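Local coordinates for protein dihydrodipicolinate synthase (Agrobacterium tumefaciens, PDB 3B4U) that probably condenses pyruvate with aspartate semialdehyde in lysine biosynthesis, as a TIM-barrel lyase of the dihydrodipicolinate synthase family, at residues V235-V238 / V239-K243. Numbering follows the deposited sequence.
Sequences VDLV and VELLK
Val235 O accepts the backbone N-H of Val239 at 3.2 Å, the first of three successive i to i+4 bonds linking 235-238 to 239-241 near the end of helix 232-240; 241-243 keep helical backbone angles without the regular bonds. The next is straighter: Glu240 N reaches Asp236 O at 2.9 Å, with an N-H...O angle of 170°. Leu241 N bonds Leu237 O at 3.0 Å, but the angle falls to 143° and the same N-H adds a weak second bond to Val238 O. Within 239-243, Leu242 N turns to Val239 O, an i to i+3 bond.

On one flank, Leu237 and Leu241 meet one turn apart, their side chains crossing at a slant, with Leu237 CG 3.9 Å from Leu241 CD1. Leu237 holds CG opposite its backbone N, whereas Leu241 swings CG beside its own N (chi1 -61°), which carries that CG to 3.2 Å from Leu237 O. Glu240 bends at chi2, and its CG lies against Asp236 O.

Leu237 also touches Leu288 and Phe289, and Leu241 touches Ile281, placing this leucine pair against helix 275-289 beyond the barrel. Asp236 OD2 and Glu240 OE2 are 6.5 Å apart, so their mutual repulsion is probably modest, and cohesion rests on main-chain bonds and the leucine pair.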
ATOM      1  N   VAL B 235      24.051   2.614 -17.704  1.00  7.40           N
ATOM      2  CA  VAL B 235      24.227   3.385 -16.470  1.00  7.88           C
ATOM      3  C   VAL B 235      23.937   4.857 -16.735  1.00  8.19           C
ATOM      4  O   VAL B 235      23.187   5.513 -16.005  1.00  7.91           O
ATOM      5  CB  VAL B 235      25.638   3.175 -15.894  1.00  8.43           C
ATOM      6  CG1 VAL B 235      25.877   4.104 -14.681  1.00  9.28           C
ATOM      7  CG2 VAL B 235      25.841   1.713 -15.546  1.00  9.98           C
ATOM      8  N   ASP B 236      24.509   5.378 -17.810  1.00  7.50           N
ATOM      9  CA  ASP B 236      24.289   6.770 -18.176  1.00  7.98           C
ATOM     10  C   ASP B 236      22.822   7.062 -18.495  1.00  7.63           C
ATOM     11  O   ASP B 236      22.295   8.073 -18.083  1.00  8.24           O
ATOM     12  CB  ASP B 236      25.130   7.160 -19.396  1.00  7.55           C
ATOM     13  CG  ASP B 236      26.605   7.328 -19.097  1.00  9.29           C
ATOM     14  OD1 ASP B 236      27.056   7.308 -17.935  1.00  9.99           O
ATOM     15  OD2 ASP B 236      27.325   7.534 -20.103  1.00 11.21           O
ATOM     16  N   LEU B 237      22.166   6.159 -19.218  1.00  7.43           N
ATOM     17  CA  LEU B 237      20.765   6.371 -19.533  1.00  8.10           C
ATOM     18  C   LEU B 237      19.945   6.506 -18.266  1.00  8.04           C
ATOM     19  O   LEU B 237      19.106   7.393 -18.159  1.00  8.46           O
ATOM     20  CB  LEU B 237      20.227   5.238 -20.390  1.00  8.38           C
ATOM     21  CG  LEU B 237      18.749   5.368 -20.762  1.00  9.58           C
ATOM     22  CD1 LEU B 237      18.549   6.617 -21.641  1.00 11.62           C
ATOM     23  CD2 LEU B 237      18.276   4.124 -21.440  1.00 10.78           C
ATOM     24  N   VAL B 238      20.168   5.610 -17.319  1.00  7.94           N
ATOM     25  CA  VAL B 238      19.387   5.635 -16.091  1.00  8.61           C
ATOM     26  C   VAL B 238      19.601   6.954 -15.339  1.00  9.09           C
ATOM     27  O   VAL B 238      18.657   7.545 -14.821  1.00  9.88           O
ATOM     28  CB  VAL B 238      19.691   4.402 -15.240  1.00  9.18           C
ATOM     29  CG1 VAL B 238      19.070   4.527 -13.831  1.00 10.91           C
ATOM     30  CG2 VAL B 238      19.202   3.143 -15.980  1.00 10.73           C
ATOM     31  N   VAL B 239      20.822   7.488 -15.328  1.00  8.74           N
ATOM     32  CA  VAL B 239      21.043   8.789 -14.702  1.00 10.66           C
ATOM     33  C   VAL B 239      20.333   9.890 -15.452  1.00 11.00           C
ATOM     34  O   VAL B 239      19.706  10.755 -14.860  1.00 11.71           O
ATOM     35  CB  VAL B 239      22.567   9.160 -14.601  1.00 10.47           C
ATOM     36  CG1 VAL B 239      22.725  10.572 -14.045  1.00 12.61           C
ATOM     37  CG2 VAL B 239      23.232   8.176 -13.725  1.00 10.78           C
ATOM     38  N   GLU B 240      20.468   9.914 -16.766  1.00 11.55           N
ATOM     39  CA  GLU B 240      19.833  10.967 -17.576  1.00 11.97           C
ATOM     40  C   GLU B 240      18.325  10.982 -17.368  1.00 12.09           C
ATOM     41  O   GLU B 240      17.687  12.040 -17.408  1.00 14.33           O
ATOM     42  CB  GLU B 240      20.148  10.760 -19.056  1.00 12.78           C
ATOM     43  CG  GLU B 240      21.591  10.935 -19.403  1.00 13.68           C
ATOM     44  CD  GLU B 240      22.074  12.370 -19.443  1.00 14.47           C
ATOM     45  OE1 GLU B 240      21.249  13.280 -19.627  1.00 17.24           O
ATOM     46  OE2 GLU B 240      23.306  12.576 -19.325  1.00 16.50           O
ATOM     47  N   LEU B 241      17.739   9.828 -17.097  1.00 12.08           N
ATOM     48  CA  LEU B 241      16.316   9.742 -16.901  1.00 12.67           C
ATOM     49  C   LEU B 241      15.875  10.121 -15.489  1.00 12.74           C
ATOM     50  O   LEU B 241      14.672  10.217 -15.236  1.00 13.32           O
ATOM     51  CB  LEU B 241      15.770   8.349 -17.250  1.00 12.85           C
ATOM     52  CG  LEU B 241      15.974   7.910 -18.722  1.00 13.16           C
ATOM     53  CD1 LEU B 241      15.520   6.450 -18.905  1.00 14.49           C
ATOM     54  CD2 LEU B 241      15.287   8.863 -19.704  1.00 15.51           C
ATOM     55  N   LEU B 242      16.798  10.329 -14.545  1.00 13.19           N
ATOM     56  CA  LEU B 242      16.406  10.668 -13.156  1.00 14.86           C
ATOM     57  C   LEU B 242      15.555  11.919 -13.078  1.00 15.76           C
ATOM     58  O   LEU B 242      14.880  12.125 -12.072  1.00 18.35           O
ATOM     59  CB  LEU B 242      17.624  10.891 -12.254  1.00 14.63           C
ATOM     60  CG  LEU B 242      18.418   9.642 -11.920  1.00 14.74           C
ATOM     61  CD1 LEU B 242      19.717  10.039 -11.287  1.00 16.37           C
ATOM     62  CD2 LEU B 242      17.638   8.709 -11.003  1.00 16.72           C
ATOM     63  N   LYS B 243      15.662  12.777 -14.085  1.00 16.78           N
ATOM     64  CA  LYS B 243      14.905  13.985 -14.183  1.00 17.97           C
ATOM     65  C   LYS B 243      13.398  13.695 -14.265  1.00 17.29           C
ATOM     66  O   LYS B 243      12.637  14.614 -14.047  1.00 19.10           O
ATOM     67  CB  LYS B 243      15.323  14.796 -15.440  1.00 18.54           C
ATOM     68  CG  LYS B 243      16.674  15.515 -15.378  1.00 20.44           C
ATOM     69  CD  LYS B 243      16.867  16.352 -16.639  1.00 21.13           C
ATOM     70  CE  LYS B 243      18.126  17.209 -16.585  1.00 23.22           C
ATOM     71  NZ  LYS B 243      19.350  16.402 -16.371  1.00 26.71           N
TER